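Local coordinates for Lin1840 protein (Listeria innocua serovar 6a, PDB 4ZOC) that probably hydrolyses terminal non-reducing beta-D-glucosyl residues to release beta-D-glucose, as a family 3 glycoside hydrolase involved in beta-1,2-glucan metabolism, at residues Leu215-Leu220 / Ser686-Gln691; Thr570-Thr575 / Glu581-His586; Thr650-Arg655 / Val695-Leu700; Arg702-Val705 / Asp711-Val714. The protein carries 2 engineered substitutions. All blocks are in the same frame, centred on the assembly; numbering follows the deposited sequence.

Contact 1: residues Leu215-Leu220 / Ser686-Gln691; sequences LYQNYL and SFYNHQ
Gln-217 and Tyr-688 supply the direct hydrogen bond between these two segments: the backbone N of Tyr-688 donates a hydrogen bond to OE1 of Gln-217 at 3.0 Å, almost straight at 172° and in the plane of the side-chain amide. With CG anti to the backbone N (chi1 -174°) and a bend at chi2, the glutamine turns its amide off the helix and toward the strand. The same OE1 lies at the edge of the Tyr-688 ring, in its plane.

Solvent extends this polar seam. One water donates both to OE1 of Gln-217 and to the carbonyl of Tyr-688, so the amide oxygen has two donors. A second accepts from NE2 of Gln-217 at 2.8 Å and donates to O of Ser-686. A third joins O of Tyr-216, at 2.6 Å, to the hydroxyl of Tyr-688.

The apolar part is a CH-pi contact: CB of Tyr-216 sits 3.8 Å from the centroid of the Tyr-688 ring, nearly on the ring normal. Beyond it the two tyrosine rings meet obliquely, their planes 49° apart, with CD2 of Tyr-216 and CE1 of Tyr-688 separated by 3.8 Å.

Within the fold, helix 212-219 of the N-terminal TIM-barrel region here meets the fibronectin type III-like region. Tyr-216 also packs on helix 250-260, where its hydroxyl bonds Glu-260, while Phe-687 pairs through its backbone with Val-695 in the small antiparallel sheet formed by strands 687-688 and 694-695.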
# COMPACT_ATOMS: atom_id res chain seq x y z
N LEU A 215 -7.73 -9.64 6.75
CA LEU A 215 -6.88 -10.46 7.66
C LEU A 215 -7.30 -11.92 7.68
O LEU A 215 -6.56 -12.87 7.39
CB LEU A 215 -6.89 -9.84 9.06
CG LEU A 215 -6.04 -10.63 10.08
CD1 LEU A 215 -4.54 -10.53 9.80
CD2 LEU A 215 -6.32 -9.93 11.41
N TYR A 216 -8.59 -12.14 7.93
CA TYR A 216 -9.09 -13.55 7.89
C TYR A 216 -9.00 -14.20 6.53
O TYR A 216 -8.71 -15.42 6.40
CB TYR A 216 -10.55 -13.62 8.35
CG TYR A 216 -10.76 -13.68 9.86
CD1 TYR A 216 -10.81 -12.57 10.62
CD2 TYR A 216 -10.84 -14.93 10.52
CE1 TYR A 216 -10.97 -12.64 12.00
CE2 TYR A 216 -11.00 -15.00 11.89
CZ TYR A 216 -11.10 -13.86 12.63
OH TYR A 216 -11.27 -13.91 14.00
N GLN A 217 -9.36 -13.43 5.48
CA GLN A 217 -9.49 -14.01 4.15
C GLN A 217 -8.17 -14.49 3.56
O GLN A 217 -8.10 -15.61 3.00
CB GLN A 217 -10.08 -12.98 3.11
CG GLN A 217 -10.34 -13.62 1.78
CD GLN A 217 -11.42 -14.69 1.87
OE1 GLN A 217 -12.51 -14.44 2.36
NE2 GLN A 217 -11.12 -15.86 1.38
N ASN A 218 -7.13 -13.66 3.72
CA ASN A 218 -5.85 -13.82 3.01
C ASN A 218 -4.61 -14.00 3.92
O ASN A 218 -3.68 -14.72 3.58
CB ASN A 218 -5.66 -12.70 2.02
CG ASN A 218 -6.62 -12.83 0.84
OD1 ASN A 218 -6.78 -13.89 0.28
ND2 ASN A 218 -7.26 -11.77 0.47
N TYR A 219 -4.65 -13.34 5.08
CA TYR A 219 -3.41 -13.22 5.87
C TYR A 219 -3.29 -14.28 6.96
O TYR A 219 -2.18 -14.62 7.36
CB TYR A 219 -3.31 -11.80 6.48
CG TYR A 219 -2.89 -10.85 5.43
CD1 TYR A 219 -3.79 -10.33 4.57
CD2 TYR A 219 -1.52 -10.54 5.22
CE1 TYR A 219 -3.39 -9.53 3.53
CE2 TYR A 219 -1.15 -9.70 4.22
CZ TYR A 219 -2.10 -9.19 3.38
OH TYR A 219 -1.70 -8.41 2.29
N LEU A 220 -4.43 -14.79 7.46
CA LEU A 220 -4.39 -15.82 8.50
C LEU A 220 -4.38 -17.30 8.04
O LEU A 220 -3.91 -18.15 8.80
CB LEU A 220 -5.53 -15.61 9.50
CG LEU A 220 -5.56 -14.31 10.30
CD1 LEU A 220 -6.79 -14.30 11.23
CD2 LEU A 220 -4.33 -14.29 11.12
N SER A 686 -15.90 -21.15 -0.51
CA SER A 686 -16.33 -20.34 0.61
C SER A 686 -15.42 -19.15 0.79
O SER A 686 -14.26 -19.12 0.28
CB SER A 686 -16.34 -21.20 1.84
OG SER A 686 -17.29 -22.26 1.63
N PHE A 687 -15.95 -18.19 1.57
CA PHE A 687 -15.27 -16.95 1.88
C PHE A 687 -15.84 -16.27 3.10
O PHE A 687 -16.89 -16.62 3.55
CB PHE A 687 -15.30 -15.99 0.68
CG PHE A 687 -16.64 -15.39 0.43
CD1 PHE A 687 -17.62 -16.16 -0.25
CD2 PHE A 687 -16.97 -14.17 0.89
CE1 PHE A 687 -18.87 -15.61 -0.49
CE2 PHE A 687 -18.22 -13.64 0.66
CZ PHE A 687 -19.17 -14.41 -0.02
N TYR A 688 -15.10 -15.25 3.62
CA TYR A 688 -15.53 -14.45 4.70
C TYR A 688 -16.41 -13.29 4.28
O TYR A 688 -16.01 -12.54 3.44
CB TYR A 688 -14.32 -13.92 5.48
CG TYR A 688 -13.67 -15.02 6.27
CD1 TYR A 688 -14.13 -15.39 7.45
CD2 TYR A 688 -12.59 -15.74 5.74
CE1 TYR A 688 -13.49 -16.43 8.17
CE2 TYR A 688 -11.96 -16.75 6.42
CZ TYR A 688 -12.39 -17.07 7.65
OH TYR A 688 -11.73 -18.07 8.26
N ASN A 689 -17.60 -13.17 4.84
CA ASN A 689 -18.52 -12.13 4.44
C ASN A 689 -18.34 -10.85 5.27
O ASN A 689 -17.41 -10.78 6.09
CB ASN A 689 -19.93 -12.66 4.42
CG ASN A 689 -20.53 -12.88 5.79
OD1 ASN A 689 -19.96 -12.56 6.81
ND2 ASN A 689 -21.73 -13.45 5.78
N HIS A 690 -19.21 -9.85 5.08
CA HIS A 690 -18.99 -8.55 5.79
C HIS A 690 -19.11 -8.74 7.28
O HIS A 690 -18.49 -7.96 8.03
CB HIS A 690 -19.95 -7.46 5.29
CG HIS A 690 -21.24 -7.46 5.99
ND1 HIS A 690 -22.20 -8.45 5.78
CD2 HIS A 690 -21.71 -6.68 6.99
CE1 HIS A 690 -23.22 -8.24 6.60
NE2 HIS A 690 -22.95 -7.17 7.33
N GLN A 691 -19.87 -9.75 7.73
CA GLN A 691 -19.98 -10.10 9.16
C GLN A 691 -18.87 -10.98 9.71
O GLN A 691 -18.93 -11.37 10.89
CB GLN A 691 -21.33 -10.84 9.42
CG GLN A 691 -22.17 -10.19 10.48
CD GLN A 691 -23.65 -10.48 10.30
OE1 GLN A 691 -24.10 -10.79 9.20
NE2 GLN A 691 -24.40 -10.36 11.38
O HOH W 1 -8.75 -17.36 8.14
O HOH W 2 -13.73 -12.04 2.07
O HOH W 3 -11.90 -18.43 2.28

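Contact 2: residues Thr570-Thr575 / Glu581-His586; sequences TGRPQT and ERYVSH. With BGC (beta-D-glucopyranose), chain E.
Arg-572 and Tyr-583 converge on one glucose between two irregular loops marked by an ST turn at Thr-570 and an inverse gamma turn centred on Tyr-583. Along the later segment, O of Glu-581 comes first, joined through a water to NE2 of Gln-574. Arg-582 then lays CG over the centre of the Tyr-583 ring, 3.6 Å above it. Carbon C4 of the sugar lies over the opposite face of that ring, offset toward the rim. Beside CB of Tyr-583, the extended Arg-572 chain brings NH1 within 2.7 Å of the sugar O3 in a hydrogen bond; bonds to O4 are weak. Glu-473 of the second subunit also holds this glucose, and its Glu-276 makes a salt bridge with NE of Arg-572, so the loop helps to line a sugar pocket across the dimer interface.

Next, CG2 of Val-584 packs on CG of Gln-574. Ser-585 N donates to O of Arg-572 at 2.8 Å and 170°, while its OG turns to Glu-204 O of the second subunit. Finally, His-586 sets CB 3.5 Å from NE2 of Gln-574, and its ND1 donates to O of Val-584 at 3.0 Å, in the imidazole plane but 48° out of the carbonyl plane.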
# COMPACT_ATOMS: atom_id res chain seq x y z
N THR A 570 -12.41 -4.46 -9.86
CA THR A 570 -12.78 -3.09 -9.91
C THR A 570 -14.12 -2.91 -10.67
O THR A 570 -14.60 -3.81 -11.34
CB THR A 570 -11.71 -2.11 -10.48
OG1 THR A 570 -11.80 -2.06 -11.91
CG2 THR A 570 -10.27 -2.53 -10.09
N GLY A 571 -14.68 -1.71 -10.53
CA GLY A 571 -15.86 -1.34 -11.31
C GLY A 571 -15.60 -1.03 -12.76
O GLY A 571 -16.56 -0.92 -13.52
N ARG A 572 -14.32 -0.81 -13.12
CA ARG A 572 -13.90 -0.41 -14.48
C ARG A 572 -12.66 -1.21 -14.94
O ARG A 572 -11.62 -0.63 -15.31
CB ARG A 572 -13.69 1.10 -14.57
CG ARG A 572 -14.92 1.92 -14.24
CD ARG A 572 -14.56 3.38 -14.37
NE ARG A 572 -15.79 4.20 -14.26
CZ ARG A 572 -15.95 5.38 -14.79
NH1 ARG A 572 -14.96 6.05 -15.43
NH2 ARG A 572 -17.10 5.96 -14.58
N PRO A 573 -12.79 -2.54 -15.05
CA PRO A 573 -11.67 -3.36 -15.54
C PRO A 573 -11.30 -3.06 -16.94
O PRO A 573 -12.16 -2.69 -17.76
CB PRO A 573 -12.21 -4.79 -15.45
CG PRO A 573 -13.66 -4.63 -15.58
CD PRO A 573 -14.00 -3.36 -14.88
N GLN A 574 -10.01 -3.16 -17.18
CA GLN A 574 -9.46 -3.02 -18.51
C GLN A 574 -9.73 -4.38 -19.09
O GLN A 574 -9.50 -5.39 -18.44
CB GLN A 574 -7.96 -2.65 -18.45
CG GLN A 574 -7.41 -2.22 -19.76
CD GLN A 574 -5.92 -2.01 -19.82
OE1 GLN A 574 -5.14 -2.94 -19.61
NE2 GLN A 574 -5.52 -0.76 -20.17
N THR A 575 -10.30 -4.39 -20.28
CA THR A 575 -10.54 -5.61 -21.04
C THR A 575 -9.83 -5.52 -22.39
O THR A 575 -9.30 -4.45 -22.79
CB THR A 575 -12.06 -5.77 -21.28
OG1 THR A 575 -12.53 -4.67 -22.06
CG2 THR A 575 -12.87 -5.83 -19.95
N GLU A 581 -9.04 3.03 -24.09
CA GLU A 581 -9.94 4.08 -23.53
C GLU A 581 -9.37 4.67 -22.25
O GLU A 581 -8.65 3.99 -21.53
CB GLU A 581 -11.33 3.54 -23.24
CG GLU A 581 -12.06 3.16 -24.50
CD GLU A 581 -13.38 2.50 -24.23
OE1 GLU A 581 -13.93 2.75 -23.14
OE2 GLU A 581 -13.86 1.74 -25.10
N ARG A 582 -9.66 5.95 -22.01
CA ARG A 582 -9.12 6.69 -20.87
C ARG A 582 -9.74 6.19 -19.52
O ARG A 582 -9.01 5.88 -18.58
CB ARG A 582 -9.32 8.21 -21.07
CG ARG A 582 -9.06 9.06 -19.86
CD ARG A 582 -7.56 9.18 -19.55
NE ARG A 582 -7.33 10.12 -18.40
CZ ARG A 582 -6.27 10.92 -18.27
NH1 ARG A 582 -6.10 11.65 -17.13
NH2 ARG A 582 -5.34 10.99 -19.22
N TYR A 583 -11.06 6.09 -19.45
CA TYR A 583 -11.77 6.06 -18.20
C TYR A 583 -11.94 4.54 -17.77
O TYR A 583 -13.02 4.06 -17.48
CB TYR A 583 -13.10 6.86 -18.26
CG TYR A 583 -12.80 8.31 -18.33
CD1 TYR A 583 -12.22 8.97 -17.25
CD2 TYR A 583 -12.95 9.03 -19.50
CE1 TYR A 583 -11.84 10.27 -17.33
CE2 TYR A 583 -12.54 10.32 -19.58
CZ TYR A 583 -12.00 10.93 -18.49
OH TYR A 583 -11.63 12.26 -18.56
N VAL A 584 -10.81 3.84 -17.70
CA VAL A 584 -10.77 2.44 -17.17
C VAL A 584 -9.60 2.34 -16.23
O VAL A 584 -8.79 3.24 -16.20
CB VAL A 584 -10.67 1.35 -18.30
CG1 VAL A 584 -11.85 1.44 -19.24
CG2 VAL A 584 -9.36 1.41 -19.06
N SER A 585 -9.53 1.27 -15.46
CA SER A 585 -8.43 1.08 -14.54
C SER A 585 -7.13 0.72 -15.28
O SER A 585 -7.01 -0.36 -15.82
CB SER A 585 -8.81 -0.05 -13.61
OG SER A 585 -7.81 -0.22 -12.58
N HIS A 586 -6.20 1.67 -15.37
CA HIS A 586 -4.97 1.47 -16.03
C HIS A 586 -3.96 2.50 -15.57
O HIS A 586 -4.34 3.48 -14.93
CB HIS A 586 -5.13 1.55 -17.57
CG HIS A 586 -5.27 2.95 -18.13
ND1 HIS A 586 -6.34 3.75 -17.83
CD2 HIS A 586 -4.48 3.66 -18.98
CE1 HIS A 586 -6.20 4.91 -18.47
NE2 HIS A 586 -5.09 4.89 -19.17
C2 BGC E . -16.78 9.47 -18.66
C3 BGC E . -16.74 8.71 -17.30
C4 BGC E . -16.07 9.56 -16.20
C5 BGC E . -16.80 10.89 -16.14
C6 BGC E . -16.13 11.87 -15.21
C1 BGC E . -17.49 10.80 -18.49
O1 BGC E . -17.39 11.53 -19.72
O2 BGC E . -17.46 8.79 -19.73
O3 BGC E . -15.98 7.50 -17.49
O4 BGC E . -16.05 8.94 -14.87
O5 BGC E . -16.89 11.54 -17.44
O6 BGC E . -14.74 12.06 -15.55
O HOH W 4 -6.80 1.79 -21.59

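Contact 3: residues Thr650-Arg655 / Val695-Leu700. With MG (magnesium ion), chain D.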
# COMPACT_ATOMS: atom_id res chain seq x y z
N THR A 650 -20.05 -13.55 -8.70
CA THR A 650 -20.85 -12.58 -7.96
C THR A 650 -20.95 -13.00 -6.51
O THR A 650 -21.28 -14.13 -6.21
CB THR A 650 -22.27 -12.50 -8.54
OG1 THR A 650 -22.18 -12.30 -9.96
CG2 THR A 650 -23.06 -11.34 -7.93
N ALA A 651 -20.72 -12.07 -5.62
CA ALA A 651 -20.81 -12.36 -4.21
C ALA A 651 -21.20 -11.14 -3.39
O ALA A 651 -21.16 -10.02 -3.85
CB ALA A 651 -19.45 -12.95 -3.75
N SER A 652 -21.51 -11.33 -2.12
CA SER A 652 -21.79 -10.20 -1.23
C SER A 652 -20.50 -9.38 -0.85
O SER A 652 -20.60 -8.32 -0.26
CB SER A 652 -22.47 -10.75 0.02
OG SER A 652 -21.55 -11.60 0.69
N ILE A 653 -19.32 -9.91 -1.19
CA ILE A 653 -18.04 -9.22 -1.08
C ILE A 653 -17.44 -9.37 -2.51
O ILE A 653 -17.52 -10.43 -3.11
CB ILE A 653 -17.13 -9.98 -0.07
CG1 ILE A 653 -17.71 -9.90 1.35
CG2 ILE A 653 -15.72 -9.47 -0.16
CD1 ILE A 653 -17.69 -8.54 1.96
N SER A 654 -16.77 -8.33 -3.02
CA SER A 654 -16.14 -8.42 -4.29
C SER A 654 -14.99 -9.46 -4.16
O SER A 654 -14.12 -9.26 -3.36
CB SER A 654 -15.56 -7.01 -4.68
OG SER A 654 -14.99 -7.05 -5.97
N ARG A 655 -14.99 -10.52 -4.96
CA ARG A 655 -14.07 -11.63 -4.81
C ARG A 655 -12.96 -11.56 -5.87
O ARG A 655 -13.14 -11.02 -6.96
CB ARG A 655 -14.82 -13.00 -4.82
CG ARG A 655 -15.84 -13.14 -3.67
CD ARG A 655 -15.67 -14.47 -2.88
NE ARG A 655 -14.40 -14.45 -2.28
CZ ARG A 655 -13.42 -15.34 -2.35
NH1 ARG A 655 -12.30 -14.96 -1.78
NH2 ARG A 655 -13.50 -16.57 -2.86
N VAL A 695 -18.75 -18.43 4.77
CA VAL A 695 -19.98 -18.77 4.09
C VAL A 695 -19.76 -19.36 2.76
O VAL A 695 -18.72 -19.18 2.11
CB VAL A 695 -20.85 -17.53 3.91
CG1 VAL A 695 -21.20 -16.99 5.27
CG2 VAL A 695 -20.20 -16.45 3.09
N GLN A 696 -20.78 -20.06 2.29
CA GLN A 696 -20.86 -20.42 0.89
C GLN A 696 -22.21 -19.92 0.36
O GLN A 696 -23.26 -20.19 0.93
CB GLN A 696 -20.74 -21.96 0.70
CG GLN A 696 -20.65 -22.35 -0.76
CD GLN A 696 -20.70 -23.82 -1.10
OE1 GLN A 696 -20.95 -24.72 -0.25
NE2 GLN A 696 -20.39 -24.09 -2.38
N GLU A 697 -22.18 -19.21 -0.74
CA GLU A 697 -23.35 -18.58 -1.31
C GLU A 697 -23.61 -19.32 -2.64
O GLU A 697 -22.66 -19.63 -3.40
CB GLU A 697 -23.08 -17.08 -1.60
CG GLU A 697 -22.89 -16.26 -0.37
CD GLU A 697 -22.52 -14.81 -0.61
OE1 GLU A 697 -22.10 -14.43 -1.72
OE2 GLU A 697 -22.67 -14.06 0.36
N PRO A 698 -24.92 -19.60 -2.93
CA PRO A 698 -25.26 -20.14 -4.23
C PRO A 698 -24.90 -19.11 -5.31
O PRO A 698 -24.98 -17.85 -5.05
CB PRO A 698 -26.75 -20.41 -4.17
CG PRO A 698 -27.24 -19.60 -3.02
CD PRO A 698 -26.08 -19.27 -2.09
N GLY A 699 -24.48 -19.65 -6.44
CA GLY A 699 -24.24 -18.83 -7.61
C GLY A 699 -23.20 -19.47 -8.52
O GLY A 699 -22.82 -20.60 -8.33
N LEU A 700 -22.79 -18.67 -9.52
CA LEU A 700 -21.91 -19.04 -10.56
C LEU A 700 -20.45 -18.95 -10.12
O LEU A 700 -20.02 -17.91 -9.56
CB LEU A 700 -22.08 -18.06 -11.73
CG LEU A 700 -21.28 -18.44 -13.03
CD1 LEU A 700 -21.57 -19.82 -13.65
CD2 LEU A 700 -21.48 -17.34 -14.11
MG MG D . -21.15 -16.21 -5.81
O HOH W 5 -21.33 -16.36 -7.90
O HOH W 6 -20.84 -15.97 -3.74
O HOH W 7 -21.43 -18.19 -5.50
O HOH W 8 -23.25 -15.85 -5.58
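OE1 of Glu-697 is approached by two groups: N of Ser-652 donates to it at 3.2 Å and 157°, and a magnesium-bound water lies 2.8 Å away. Ser-652 OG donates to OE2 of Glu-697 at 2.7 Å, so one residue holds the whole carboxylate. Both oxygens use their syn lone pairs toward Ser-652, and the two bonds fix the rotation of the carboxylate.

The rest of the contact is built round a magnesium ion and illustrates second-shell binding. O of Thr-650 coordinates the metal at 2.1 Å; four waters and OD1 of Asp-648 complete six ligands. O of Glu-697, O of Pro-698 and O of Leu-700 reach the ion by accepting from three different waters, the last at 2.6 Å and from a water that also accepts from Thr-650 N; the fourth water is the one beside OE1 of Glu-697. Gly-699 carries the backbone past the ion without a side chain.

In the fibronectin type III-like region, the site joins the loop after strand 638-648 to the start of strand 699-706. Phe-687 of strand 687-688 packs on Ser-652 and Glu-697, and Ala-283 of the second subunit on Thr-650.

Contact 4: residues Arg702-Val705 / Asp711-Val714; sequences RVFV and DVDV
The Phe-704 ring meets two valines of the partner strand obliquely: CD2 of Phe-704 lies 3.8 Å from CG2 of Val-712, and CE2 of Phe-704 lies 3.7 Å from CG2 of Val-714. Lys-658 adds a cation-pi interaction to the same ring. These residues belong to the beta hairpin of strands 699-706 and 712-720 in the fibronectin type III-like fold. Phe-704 and Val-714 form an antiparallel non-hydrogen-bonded pair, their side chains running side by side on one face of the sheet. Val-714 has CG2 anti to the backbone N, which directs that methyl to the phenyl ring and to CD of Arg-702. The guanidinium of Arg-702 continues to Gln-647 on the adjoining strand.

On the other face, Val-705 packs against Val-626 and Val-628 of strand 624-632, so the hairpin turns one side to the interior of the domain.

Val-705 and Asp-713 are the hydrogen-bonded pair. N of Val-705 donates to O of Asp-713 at 2.9 Å, in the carbonyl plane, whereas the return bond from N of Asp-713 is tilted 32° from the plane of its acceptor. That acceptor, O of Val-705, also meets CA of Val-712 in a CA-H...O contact at 3.3 Å and accepts a hydrogen bond from a water 2.9 Å away.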
# COMPACT_ATOMS: atom_id res chain seq x y z
N ARG A 702 -16.39 -19.91 -11.82
CA ARG A 702 -15.56 -20.36 -12.91
C ARG A 702 -14.41 -21.16 -12.40
O ARG A 702 -13.84 -20.86 -11.39
CB ARG A 702 -15.02 -19.19 -13.73
CG ARG A 702 -16.13 -18.40 -14.40
CD ARG A 702 -15.53 -17.36 -15.29
NE ARG A 702 -16.62 -16.56 -15.80
CZ ARG A 702 -16.85 -15.27 -15.53
NH1 ARG A 702 -16.06 -14.54 -14.75
NH2 ARG A 702 -17.91 -14.70 -16.06
N VAL A 703 -14.03 -22.15 -13.17
CA VAL A 703 -13.01 -23.13 -12.87
C VAL A 703 -12.00 -23.02 -14.00
O VAL A 703 -12.36 -23.11 -15.18
CB VAL A 703 -13.58 -24.61 -12.82
CG1 VAL A 703 -12.46 -25.57 -12.41
CG2 VAL A 703 -14.69 -24.74 -11.77
N PHE A 704 -10.74 -22.75 -13.64
CA PHE A 704 -9.67 -22.55 -14.59
C PHE A 704 -8.64 -23.63 -14.40
O PHE A 704 -8.09 -23.84 -13.27
CB PHE A 704 -8.96 -21.19 -14.41
CG PHE A 704 -9.89 -20.00 -14.34
CD1 PHE A 704 -10.54 -19.66 -13.14
CD2 PHE A 704 -10.07 -19.20 -15.46
CE1 PHE A 704 -11.34 -18.55 -13.08
CE2 PHE A 704 -10.88 -18.08 -15.40
CZ PHE A 704 -11.53 -17.76 -14.20
N VAL A 705 -8.31 -24.31 -15.47
CA VAL A 705 -7.36 -25.39 -15.38
C VAL A 705 -6.20 -25.06 -16.34
O VAL A 705 -6.40 -24.84 -17.54
CB VAL A 705 -7.96 -26.74 -15.78
CG1 VAL A 705 -6.88 -27.81 -15.63
CG2 VAL A 705 -9.14 -27.09 -14.88
N ASP A 711 -2.46 -19.06 -18.39
CA ASP A 711 -2.53 -20.06 -19.45
C ASP A 711 -3.48 -21.19 -19.05
O ASP A 711 -3.05 -22.21 -18.52
CB ASP A 711 -1.14 -20.63 -19.69
CG ASP A 711 -0.22 -19.68 -20.39
OD1 ASP A 711 -0.67 -18.70 -20.99
OD2 ASP A 711 1.01 -19.92 -20.35
N VAL A 712 -4.79 -20.92 -19.23
CA VAL A 712 -5.85 -21.73 -18.64
C VAL A 712 -7.00 -21.93 -19.60
O VAL A 712 -7.22 -21.08 -20.44
CB VAL A 712 -6.41 -21.18 -17.32
CG1 VAL A 712 -5.38 -21.18 -16.21
CG2 VAL A 712 -6.93 -19.76 -17.50
N ASP A 713 -7.72 -23.03 -19.41
CA ASP A 713 -9.02 -23.23 -20.01
C ASP A 713 -10.04 -22.93 -18.91
O ASP A 713 -9.78 -23.21 -17.75
CB ASP A 713 -9.20 -24.65 -20.39
CG ASP A 713 -8.37 -25.09 -21.60
OD1 ASP A 713 -8.00 -24.31 -22.45
OD2 ASP A 713 -8.22 -26.32 -21.75
N VAL A 714 -11.21 -22.43 -19.28
CA VAL A 714 -12.19 -21.97 -18.31
C VAL A 714 -13.53 -22.75 -18.46
O VAL A 714 -14.02 -22.95 -19.58
CB VAL A 714 -12.41 -20.44 -18.40
CG1 VAL A 714 -12.98 -20.05 -19.74
CG2 VAL A 714 -13.34 -19.96 -17.34
O HOH W 9 -5.53 -26.49 -19.73

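Followed from the N terminus, the chain opens contact 1 at helix 212-219 and does not close it until 686-691, a loop that brings the fibronectin type III-like region back to the barrel region. Contact 2 opens and closes wholly within that span, forming a short loop in the C-terminal family 3 region. Contact 3 starts at 650-655, before contact 1 has closed, and ends at 695-700 after it, so the two cross; they touch through Phe-687 and Val-695. Contact 4 follows in series as a local hairpin, sharing strand 699-706 with contact 3. Contacts 2 and 3, whose centres are about 23 Å apart, both also touch the second subunit.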